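PDB 5TA0: glycoside Hydrolase from Bacteroides uniformis, which probably hydrolyses agarose chains in the agarose-degrading pathway of this gut bacterium, and binds the oligosaccharide neoagarooctaose. Local coordinates for residues D72-Y77 with H128-Y133; E182-G187 with P193-C198; A262-F267 with D276-H281. All blocks are in the same frame, centred on the assembly; numbering follows the deposited sequence. Where two conformers were deposited one is given.

Contact 1: D72-Y77 with H128-Y133. With EDO (1,2-ethanediol), chain B.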
loop_
_atom_site.group_PDB
_atom_site.type_symbol
_atom_site.label_atom_id
_atom_site.label_comp_id
_atom_site.label_asym_id
_atom_site.label_seq_id
_atom_site.Cartn_x
_atom_site.Cartn_y
_atom_site.Cartn_z
ATOM N N ASP A 72 9.278 2.606 -23.599
ATOM C CA ASP A 72 8.637 3.850 -23.203
ATOM C C ASP A 72 8.183 3.810 -21.733
ATOM O O ASP A 72 8.553 4.663 -20.918
ATOM C CB ASP A 72 7.475 4.184 -24.136
ATOM C CG ASP A 72 7.070 5.651 -24.048
ATOM O OD1 ASP A 72 6.058 5.968 -23.384
ATOM O OD2 ASP A 72 7.772 6.512 -24.632
ATOM N N LEU A 73 7.437 2.786 -21.364
ATOM C CA LEU A 73 6.853 2.765 -20.032
ATOM C C LEU A 73 7.844 2.326 -18.965
ATOM O O LEU A 73 7.995 3.003 -17.937
ATOM C CB LEU A 73 5.624 1.875 -20.023
ATOM C CG LEU A 73 4.816 1.801 -18.727
ATOM C CD1 LEU A 73 4.560 3.145 -18.060
ATOM C CD2 LEU A 73 3.502 1.058 -19.000
ATOM N N ILE A 74 8.500 1.193 -19.170
ATOM C CA ILE A 74 9.423 0.684 -18.153
ATOM C C ILE A 74 10.736 1.492 -18.151
ATOM O O ILE A 74 11.129 2.037 -17.113
ATOM C CB ILE A 74 9.691 -0.829 -18.315
ATOM C CG1 ILE A 74 8.420 -1.639 -18.044
ATOM C CG2 ILE A 74 10.806 -1.273 -17.375
ATOM C CD1 ILE A 74 8.540 -3.105 -18.422
ATOM N N ARG A 75 11.412 1.562 -19.293
ATOM C CA ARG A 75 12.742 2.181 -19.304
ATOM C C ARG A 75 12.679 3.704 -19.174
ATOM O O ARG A 75 13.284 4.269 -18.268
ATOM C CB ARG A 75 13.543 1.739 -20.534
ATOM C CG ARG A 75 15.007 2.174 -20.501
ATOM C CD ARG A 75 15.321 3.583 -20.989
ATOM N NE ARG A 75 14.699 3.955 -22.263
ATOM C CZ ARG A 75 14.539 5.213 -22.698
ATOM N NH1 ARG A 75 13.944 5.444 -23.866
ATOM N NH2 ARG A 75 14.955 6.253 -21.976
ATOM N N LYS A 76 11.945 4.364 -20.067
ATOM C CA LYS A 76 11.941 5.837 -20.071
ATOM C C LYS A 76 11.375 6.432 -18.770
ATOM O O LYS A 76 11.929 7.388 -18.238
ATOM C CB LYS A 76 11.172 6.391 -21.274
ATOM C CG LYS A 76 11.128 7.908 -21.279
ATOM C CD LYS A 76 10.553 8.482 -22.559
ATOM C CE LYS A 76 9.047 8.593 -22.496
ATOM N NZ LYS A 76 8.516 9.197 -23.751
ATOM N N TYR A 77 10.299 5.852 -18.238
ATOM C CA TYR A 77 9.733 6.375 -16.989
ATOM C C TYR A 77 10.329 5.726 -15.731
ATOM O O TYR A 77 10.081 6.214 -14.624
ATOM C CB TYR A 77 8.220 6.272 -17.005
ATOM C CG TYR A 77 7.575 7.236 -17.985
ATOM C CD1 TYR A 77 7.635 8.615 -17.782
ATOM C CD2 TYR A 77 6.904 6.765 -19.104
ATOM C CE1 TYR A 77 7.055 9.487 -18.696
ATOM C CE2 TYR A 77 6.301 7.634 -20.003
ATOM C CZ TYR A 77 6.382 8.983 -19.790
ATOM O OH TYR A 77 5.792 9.859 -20.697
ATOM N N HIS A 128 14.168 -10.600 -21.634
ATOM C CA HIS A 128 15.169 -10.890 -20.614
ATOM C C HIS A 128 15.928 -9.652 -20.091
ATOM O O HIS A 128 16.196 -9.559 -18.899
ATOM C CB HIS A 128 16.148 -11.962 -21.089
ATOM C CG HIS A 128 15.483 -13.270 -21.398
ATOM N ND1 HIS A 128 16.101 -14.270 -22.114
ATOM C CD2 HIS A 128 14.238 -13.731 -21.121
ATOM C CE1 HIS A 128 15.276 -15.288 -22.262
ATOM N NE2 HIS A 128 14.131 -14.988 -21.671
ATOM N N PRO A 129 16.233 -8.668 -20.978
ATOM C CA PRO A 129 16.901 -7.453 -20.493
ATOM C C PRO A 129 16.079 -6.611 -19.511
ATOM O O PRO A 129 16.648 -5.735 -18.867
ATOM C CB PRO A 129 17.197 -6.676 -21.781
ATOM C CG PRO A 129 17.302 -7.730 -22.830
ATOM C CD PRO A 129 16.206 -8.696 -22.458
ATOM N N TYR A 130 14.774 -6.874 -19.408
ATOM C CA TYR A 130 13.920 -6.145 -18.472
ATOM C C TYR A 130 13.781 -6.828 -17.118
ATOM O O TYR A 130 13.085 -6.303 -16.251
ATOM C CB TYR A 130 12.548 -5.908 -19.097
ATOM C CG TYR A 130 12.607 -4.940 -20.251
ATOM C CD1 TYR A 130 12.486 -3.581 -20.030
ATOM C CD2 TYR A 130 12.762 -5.380 -21.563
ATOM C CE1 TYR A 130 12.526 -2.681 -21.078
ATOM C CE2 TYR A 130 12.823 -4.479 -22.620
ATOM C CZ TYR A 130 12.696 -3.134 -22.361
ATOM O OH TYR A 130 12.735 -2.201 -23.400
ATOM N N GLU A 131 14.458 -7.948 -16.894
ATOM C CA GLU A 131 14.399 -8.616 -15.584
ATOM C C GLU A 131 14.865 -7.719 -14.459
ATOM O O GLU A 131 14.364 -7.837 -13.329
ATOM C CB GLU A 131 15.201 -9.917 -15.605
ATOM C CG GLU A 131 14.502 -11.021 -16.397
ATOM C CD GLU A 131 15.338 -12.259 -16.635
ATOM O OE1 GLU A 131 14.806 -13.219 -17.232
ATOM O OE2 GLU A 131 16.499 -12.309 -16.175
ATOM N N LYS A 132 15.797 -6.806 -14.741
ATOM C CA LYS A 132 16.253 -5.868 -13.714
ATOM C C LYS A 132 15.157 -4.923 -13.177
ATOM O O LYS A 132 15.354 -4.292 -12.136
ATOM C CB LYS A 132 17.469 -5.057 -14.200
ATOM C CG LYS A 132 17.201 -4.122 -15.349
ATOM C CD LYS A 132 18.476 -3.416 -15.795
ATOM C CE LYS A 132 18.166 -2.447 -16.897
ATOM N NZ LYS A 132 19.442 -1.943 -17.487
ATOM N N TYR A 133 14.032 -4.818 -13.911
ATOM C CA TYR A 133 12.886 -4.037 -13.453
ATOM C C TYR A 133 11.812 -4.859 -12.713
ATOM O O TYR A 133 10.796 -4.317 -12.311
ATOM C CB TYR A 133 12.225 -3.319 -14.642
ATOM C CG TYR A 133 13.103 -2.288 -15.312
ATOM C CD1 TYR A 133 13.153 -0.996 -14.839
ATOM C CD2 TYR A 133 13.856 -2.608 -16.433
ATOM C CE1 TYR A 133 13.941 -0.024 -15.442
ATOM C CE2 TYR A 133 14.642 -1.647 -17.068
ATOM C CZ TYR A 133 14.685 -0.362 -16.557
ATOM O OH TYR A 133 15.450 0.599 -17.175
HETATM C C1 EDO B . 15.931 -1.471 -20.871
HETATM O O1 EDO B . 16.774 -0.689 -21.715
HETATM C C2 EDO B . 16.335 -2.924 -21.006
HETATM O O2 EDO B . 17.418 -3.149 -20.106
HETATM O O HOH W 1 15.026 3.148 -16.426
#
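Ile74 lays its CG2 methyl over one face of the Tyr133 ring, a CH-pi contact in which CG2 lies 3.4 Å from the Tyr133 ring centroid and 18° off the ring normal. Because CG2 stands anti to the backbone N of Ile74, this branch, and not CG1, leans toward the tyrosine. Ile74 was modelled in two conformers, so the exact closeness holds for one of them and should be read with caution. The same methyl meets the rim of Tyr130, with Ile74 CG2 3.9 Å from Tyr130 CD1 and near the plane of that ring. One branch therefore touches two tyrosines in different ways, one over its face and one at its edge.

The two tyrosines are three residues apart on a 3-10 turn, closed by a bond from Tyr133 N to Tyr130 O of 2.9 Å, which presents both rings to the helix. Arg75 runs beside Tyr133, its CG 3.7 Å from Tyr133 OH; the chain then bends at two torsions and carries the guanidinium off to a salt bridge with Asp71. The polar link between the segments goes through water, which lies 2.8 Å from Arg75 O and 2.7 Å from Tyr133 OH. A 1,2-ethanediol, probably from the crystallisation liquor, sits over the centre of the Tyr130 ring with its C2 3.8 Å above the plane, while its O2 donates to Pro129 O at 3.0 Å.

Ile74 also touches Trp60, and the Tyr133 ring meets that of Tyr80. Helix 69-76 leads into strand 80-84 and the 3-10 turn into its parallel neighbour 134-140, so the contact joins two adjacent alpha-to-beta connections at the N-terminal end of the strands of a beta/alpha barrel.

Contact 2: E182-G187 with P193-C198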
loop_
_atom_site.group_PDB
_atom_site.type_symbol
_atom_site.label_atom_id
_atom_site.label_comp_id
_atom_site.label_asym_id
_atom_site.label_seq_id
_atom_site.Cartn_x
_atom_site.Cartn_y
_atom_site.Cartn_z
ATOM N N GLU A 182 9.203 -25.927 -10.154
ATOM C CA GLU A 182 9.233 -26.447 -11.531
ATOM C C GLU A 182 9.282 -25.341 -12.576
ATOM O O GLU A 182 10.001 -25.447 -13.580
ATOM C CB GLU A 182 8.018 -27.348 -11.816
ATOM C CG GLU A 182 7.895 -28.618 -10.965
ATOM C CD GLU A 182 8.862 -29.720 -11.299
ATOM O OE1 GLU A 182 9.739 -29.557 -12.172
ATOM O OE2 GLU A 182 8.707 -30.782 -10.649
ATOM N N TYR A 183 8.540 -24.264 -12.379
ATOM C CA TYR A 183 8.452 -23.230 -13.399
ATOM C C TYR A 183 9.642 -22.252 -13.386
ATOM O O TYR A 183 10.193 -21.945 -14.446
ATOM C CB TYR A 183 7.131 -22.444 -13.248
ATOM C CG TYR A 183 7.103 -21.248 -14.177
ATOM C CD1 TYR A 183 7.191 -21.419 -15.554
ATOM C CD2 TYR A 183 7.094 -19.941 -13.680
ATOM C CE1 TYR A 183 7.238 -20.340 -16.409
ATOM C CE2 TYR A 183 7.132 -18.845 -14.536
ATOM C CZ TYR A 183 7.207 -19.054 -15.910
ATOM O OH TYR A 183 7.301 -18.004 -16.797
ATOM N N PHE A 184 10.038 -21.740 -12.232
ATOM C CA PHE A 184 11.019 -20.624 -12.172
ATOM C C PHE A 184 12.455 -21.125 -12.282
ATOM O O PHE A 184 12.782 -22.223 -11.835
ATOM C CB PHE A 184 10.839 -19.811 -10.893
ATOM C CG PHE A 184 9.499 -19.099 -10.803
ATOM C CD1 PHE A 184 9.271 -17.904 -11.480
ATOM C CD2 PHE A 184 8.457 -19.666 -10.074
ATOM C CE1 PHE A 184 8.036 -17.273 -11.389
ATOM C CE2 PHE A 184 7.222 -19.059 -10.006
ATOM C CZ PHE A 184 7.022 -17.849 -10.647
ATOM N N GLY A 185 13.302 -20.282 -12.848
ATOM C CA GLY A 185 14.749 -20.520 -12.893
ATOM C C GLY A 185 15.496 -19.392 -12.242
ATOM O O GLY A 185 15.093 -18.891 -11.203
ATOM N N GLU A 186 16.591 -18.966 -12.886
ATOM C CA GLU A 186 17.503 -17.963 -12.354
ATOM C C GLU A 186 17.706 -16.790 -13.320
ATOM O O GLU A 186 18.659 -16.013 -13.166
ATOM C CB GLU A 186 18.863 -18.620 -12.032
ATOM C CG GLU A 186 18.814 -19.706 -10.966
ATOM C CD GLU A 186 18.266 -21.034 -11.457
ATOM O OE1 GLU A 186 18.576 -21.473 -12.591
ATOM O OE2 GLU A 186 17.492 -21.654 -10.690
ATOM N N GLY A 187 16.804 -16.642 -14.280
ATOM C CA GLY A 187 16.862 -15.561 -15.237
ATOM C C GLY A 187 17.187 -16.003 -16.648
ATOM O O GLY A 187 17.909 -17.002 -16.866
ATOM N N PRO A 193 13.090 -15.541 -13.318
ATOM C CA PRO A 193 13.538 -15.444 -11.943
ATOM C C PRO A 193 12.473 -15.796 -10.907
ATOM O O PRO A 193 11.286 -15.524 -11.103
ATOM C CB PRO A 193 13.960 -13.976 -11.817
ATOM C CG PRO A 193 14.351 -13.619 -13.212
ATOM C CD PRO A 193 13.380 -14.311 -14.080
ATOM N N LYS A 194 12.888 -16.408 -9.812
ATOM C CA LYS A 194 11.969 -16.745 -8.729
ATOM C C LYS A 194 11.253 -15.491 -8.226
ATOM O O LYS A 194 11.801 -14.388 -8.242
ATOM C CB LYS A 194 12.705 -17.398 -7.552
ATOM C CG LYS A 194 13.352 -18.731 -7.867
ATOM C CD LYS A 194 12.392 -19.886 -7.713
ATOM C CE LYS A 194 13.004 -21.125 -8.374
ATOM N NZ LYS A 194 12.122 -22.311 -8.414
ATOM N N PRO A 195 9.999 -15.656 -7.773
ATOM C CA PRO A 195 9.331 -14.510 -7.135
ATOM C C PRO A 195 10.057 -13.996 -5.919
ATOM O O PRO A 195 10.680 -14.775 -5.183
ATOM C CB PRO A 195 7.941 -15.056 -6.767
ATOM C CG PRO A 195 8.006 -16.489 -6.908
ATOM C CD PRO A 195 9.197 -16.887 -7.703
ATOM N N GLY A 196 9.976 -12.685 -5.693
ATOM C CA GLY A 196 10.455 -12.128 -4.443
ATOM C C GLY A 196 9.574 -12.419 -3.248
ATOM O O GLY A 196 10.033 -12.461 -2.109
ATOM N N PHE A 197 8.261 -12.611 -3.510
ATOM C CA PHE A 197 7.257 -12.754 -2.456
ATOM C C PHE A 197 6.162 -13.678 -2.948
ATOM O O PHE A 197 5.712 -13.545 -4.088
ATOM C CB PHE A 197 6.611 -11.401 -2.143
ATOM C CG PHE A 197 7.574 -10.349 -1.698
ATOM C CD1 PHE A 197 7.855 -10.154 -0.359
ATOM C CD2 PHE A 197 8.246 -9.574 -2.639
ATOM C CE1 PHE A 197 8.747 -9.156 0.035
ATOM C CE2 PHE A 197 9.174 -8.621 -2.238
ATOM C CZ PHE A 197 9.409 -8.415 -0.908
ATOM N N CYS A 198 5.727 -14.593 -2.091
ATOM C CA CYS A 198 4.585 -15.471 -2.354
ATOM C C CYS A 198 3.484 -15.200 -1.359
ATOM O O CYS A 198 3.525 -15.636 -0.207
ATOM C CB CYS A 198 5.011 -16.935 -2.327
ATOM S SG CYS A 198 6.095 -17.407 -3.697
HETATM O O HOH W 2 15.758 -16.788 -9.363
#
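Phe184, Pro193 and Lys194 carry most of the buried surface in this alpha-to-beta connection of the beta/alpha barrel, where the chain leaves helix 170-183 and loops back toward strand 197-199. Phe184 is the first residue beyond the helix, and its ring is held between two groups. Pro195 CD comes down on one face, 3.5 Å from the Phe184 ring centroid and only 4° off the normal, a near-axial CH-pi contact; on the opposite face lies Tyr183 CD2, 3.5 Å above the Phe184 ring plane. With both faces taken, the ring is held flat between its neighbours, while Leu136 and Leu138 of strand 134-140 add to its surroundings.

Lys194 folds back over the root of this phenylalanine. A bend at chi2 (-86°) turns its chain so that Lys194 CD rests 3.5 Å from Phe184 CB, and the ammonium reaches the C-terminal end of the helix. There Lys194 NZ bonds to Ile180 O and makes a weak, long bond to Phe184 O, 3.5 Å away; the positive charge is probably favourable near the C-terminal end of the helix.

The third residue, Pro193, packs its ring edge on a glycine, with Pro193 CG 3.8 Å from Gly187 CA, and Gly187 itself has backbone angles that call for glycine. A water completes the join, accepting from Lys194 N and donating to Gly185 O, 2.9 Å from each.

Contact 3: A262-F267 with D276-H281. With EDO (1,2-ethanediol), chain L.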
loop_
_atom_site.group_PDB
_atom_site.type_symbol
_atom_site.label_atom_id
_atom_site.label_comp_id
_atom_site.label_asym_id
_atom_site.label_seq_id
_atom_site.Cartn_x
_atom_site.Cartn_y
_atom_site.Cartn_z
ATOM N N ALA A 262 -12.196 -10.985 15.392
ATOM C CA ALA A 262 -12.459 -12.246 14.694
ATOM C C ALA A 262 -11.498 -12.552 13.544
ATOM O O ALA A 262 -11.391 -13.699 13.131
ATOM C CB ALA A 262 -13.879 -12.235 14.147
ATOM N N ARG A 263 -10.834 -11.512 13.022
ATOM C CA ARG A 263 -10.093 -11.616 11.766
ATOM C C ARG A 263 -8.602 -11.344 11.994
ATOM O O ARG A 263 -7.885 -12.273 12.370
ATOM C CB ARG A 263 -10.755 -10.769 10.687
ATOM C CG ARG A 263 -12.174 -11.206 10.403
ATOM C CD ARG A 263 -12.727 -10.430 9.249
ATOM N NE ARG A 263 -14.142 -10.709 9.064
ATOM C CZ ARG A 263 -14.793 -10.601 7.910
ATOM N NH1 ARG A 263 -14.171 -10.309 6.784
ATOM N NH2 ARG A 263 -16.101 -10.854 7.873
ATOM N N TRP A 264 -8.133 -10.110 11.815
ATOM C CA TRP A 264 -6.689 -9.835 11.970
ATOM C C TRP A 264 -6.098 -10.253 13.318
ATOM O O TRP A 264 -4.974 -10.778 13.362
ATOM C CB TRP A 264 -6.315 -8.380 11.588
ATOM C CG TRP A 264 -5.876 -8.333 10.147
ATOM C CD1 TRP A 264 -6.655 -8.089 9.056
ATOM C CD2 TRP A 264 -4.591 -8.677 9.657
ATOM N NE1 TRP A 264 -5.907 -8.198 7.899
ATOM C CE2 TRP A 264 -4.641 -8.575 8.245
ATOM C CE3 TRP A 264 -3.379 -9.011 10.274
ATOM C CZ2 TRP A 264 -3.553 -8.890 7.442
ATOM C CZ3 TRP A 264 -2.293 -9.303 9.467
ATOM C CH2 TRP A 264 -2.386 -9.223 8.070
ATOM N N LYS A 265 -6.834 -10.064 14.416
ATOM C CA LYS A 265 -6.335 -10.536 15.709
ATOM C C LYS A 265 -6.051 -12.048 15.662
ATOM O O LYS A 265 -4.992 -12.510 16.094
ATOM C CB LYS A 265 -7.310 -10.182 16.840
ATOM C CG LYS A 265 -6.821 -10.532 18.254
ATOM C CD LYS A 265 -7.456 -11.851 18.709
ATOM C CE LYS A 265 -7.482 -12.134 20.217
ATOM N NZ LYS A 265 -6.195 -12.452 20.852
ATOM N N GLN A 266 -7.020 -12.818 15.172
ATOM C CA GLN A 266 -6.879 -14.259 15.064
ATOM C C GLN A 266 -5.819 -14.682 14.077
ATOM O O GLN A 266 -5.120 -15.668 14.318
ATOM C CB GLN A 266 -8.220 -14.924 14.691
ATOM C CG GLN A 266 -9.373 -14.671 15.655
ATOM C CD GLN A 266 -9.064 -15.057 17.084
ATOM O OE1 GLN A 266 -8.400 -16.061 17.349
ATOM N NE2 GLN A 266 -9.504 -14.229 18.012
ATOM N N PHE A 267 -5.696 -13.970 12.947
ATOM C CA PHE A 267 -4.669 -14.319 11.988
ATOM C C PHE A 267 -3.260 -14.149 12.589
ATOM O O PHE A 267 -2.411 -15.026 12.467
ATOM C CB PHE A 267 -4.794 -13.486 10.722
ATOM C CG PHE A 267 -3.743 -13.787 9.690
ATOM C CD1 PHE A 267 -3.669 -15.012 9.062
ATOM C CD2 PHE A 267 -2.819 -12.819 9.326
ATOM C CE1 PHE A 267 -2.722 -15.275 8.081
ATOM C CE2 PHE A 267 -1.853 -13.086 8.370
ATOM C CZ PHE A 267 -1.798 -14.297 7.746
ATOM N N ASP A 276 6.313 -14.575 6.731
ATOM C CA ASP A 276 7.430 -13.620 6.533
ATOM C C ASP A 276 6.979 -12.187 6.382
ATOM O O ASP A 276 7.739 -11.265 6.654
ATOM C CB ASP A 276 8.281 -14.043 5.344
ATOM C CG ASP A 276 8.835 -15.433 5.529
ATOM O OD1 ASP A 276 9.715 -15.615 6.418
ATOM O OD2 ASP A 276 8.381 -16.359 4.858
ATOM N N PHE A 277 5.765 -11.985 5.865
ATOM C CA PHE A 277 5.228 -10.642 5.689
ATOM C C PHE A 277 3.713 -10.717 5.804
ATOM O O PHE A 277 3.117 -11.802 5.649
ATOM C CB PHE A 277 5.676 -10.025 4.337
ATOM C CG PHE A 277 5.182 -10.742 3.118
ATOM C CD1 PHE A 277 5.874 -11.852 2.612
ATOM C CD2 PHE A 277 4.033 -10.328 2.459
ATOM C CE1 PHE A 277 5.423 -12.524 1.485
ATOM C CE2 PHE A 277 3.591 -11.000 1.341
ATOM C CZ PHE A 277 4.272 -12.098 0.859
ATOM N N PHE A 278 3.120 -9.572 6.138
ATOM C CA PHE A 278 1.667 -9.389 6.136
ATOM C C PHE A 278 1.292 -8.662 4.868
ATOM O O PHE A 278 2.096 -7.874 4.350
ATOM C CB PHE A 278 1.226 -8.627 7.374
ATOM C CG PHE A 278 1.308 -9.426 8.654
ATOM C CD1 PHE A 278 1.327 -10.829 8.665
ATOM C CD2 PHE A 278 1.388 -8.780 9.885
ATOM C CE1 PHE A 278 1.365 -11.534 9.871
ATOM C CE2 PHE A 278 1.428 -9.475 11.059
ATOM C CZ PHE A 278 1.427 -10.856 11.072
ATOM N N THR A 279 0.090 -8.912 4.365
ATOM C CA THR A 279 -0.351 -8.289 3.134
ATOM C C THR A 279 -1.842 -7.957 3.189
ATOM O O THR A 279 -2.661 -8.787 3.673
ATOM C CB THR A 279 0.034 -9.135 1.899
ATOM O OG1 THR A 279 -0.499 -8.495 0.730
ATOM C CG2 THR A 279 -0.469 -10.543 1.987
ATOM N N ILE A 280 -2.168 -6.740 2.740
ATOM C CA ILE A 280 -3.524 -6.218 2.700
ATOM C C ILE A 280 -3.739 -5.460 1.409
ATOM O O ILE A 280 -2.786 -5.090 0.719
ATOM C CB ILE A 280 -3.845 -5.314 3.895
ATOM C CG1 ILE A 280 -2.939 -4.069 3.935
ATOM C CG2 ILE A 280 -3.753 -6.091 5.203
ATOM C CD1 ILE A 280 -3.229 -3.113 5.081
ATOM N N HIS A 281 -5.003 -5.216 1.081
ATOM C CA HIS A 281 -5.415 -4.289 0.042
ATOM C C HIS A 281 -6.090 -3.090 0.651
ATOM O O HIS A 281 -6.782 -3.213 1.636
ATOM C CB HIS A 281 -6.342 -5.007 -0.937
ATOM C CG HIS A 281 -5.650 -6.104 -1.679
ATOM N ND1 HIS A 281 -6.316 -7.023 -2.457
ATOM C CD2 HIS A 281 -4.335 -6.423 -1.763
ATOM C CE1 HIS A 281 -5.444 -7.860 -2.999
ATOM N NE2 HIS A 281 -4.237 -7.500 -2.609
HETATM C C1 EDO L . 9.343 -17.853 9.525
HETATM O O1 EDO L . 9.653 -17.753 8.134
HETATM C C2 EDO L . 8.567 -16.613 9.930
HETATM O O2 EDO L . 9.175 -15.422 9.426
#
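An aromatic cluster of Trp264, Phe267 and Phe278 fills the interface between helix 264-271 and strand 277-285 of the beta/alpha barrel. Its main pair is T-shaped: the six-membered ring of Trp264 turns its edge to the face of Phe278, with the two ring centroids 5.1 Å apart and the planes at 75°. Trp264 CZ3 and CH2 do the touching, each 3.7 Å from Phe278 CG, with CZ3 over the face, offset toward the rim. Further round the same six-membered ring, Trp264 CZ2 meets Ile280 CG2 at 3.6 Å and has Thr279 O in the plane of the indole, 3.9 Å away.

Phe267, one helical turn further on, approaches the same Phe278 ring from another direction. Its CE2 lies 3.9 Å from Phe278 CE1, with the planes at 54°, an oblique meeting that is neither a stack nor edge-to-face. A chi1 of 179° puts CG of Phe267 anti to the backbone N, which carries the ring to the strand.

Beyond the two segments, Trp264 NE1 is bonded to Thr247 OG1 and the indole stacks on Tyr245, so its rotation is fixed from several sides. With an alanine here, the face of Phe278 and the methyl of Ile280 would probably lose their packing partner and Thr247 OG1 its indole N-H, leaving a gap between helix and strand.

Along the strand the side chains alternate: Phe278 and Ile280 point toward the helix, whereas Thr279 points away and bonds through OG1 to Glu199. Just before the strand, Asp276 OD1 takes two bonds from a 1,2-ethanediol, probably from the crystallisation liquor, the shorter one 2.7 Å from its O1. This alternation, one strand face packed on a helix and the other turned inward, is characteristic of a beta/alpha barrel.

In the fold
Contacts 1, 2 and 3 follow one another along the chain and round the same beta/alpha barrel. Contacts 1 and 2, with centres 18 Å apart, meet through Glu131, whose OE2 lies 3.4 Å from Gly187 CA and OE1 3.6 Å from Pro193 CD. Contacts 2 and 3, 25 Å apart between centres, both reach the same parallel sheet, and the Phe277 ring spans to the strand two places away, its CZ 3.8 Å from Cys198 O. Contacts 1 and 3 stay separate, their nearest atoms about 17 Å apart. A galactose unit of the glycan lies about 14 Å from the Phe184 side chain, and one, not necessarily the same, about 11 Å from that of Thr279; a calcium ion is about 5 Å from the Trp264 side chain.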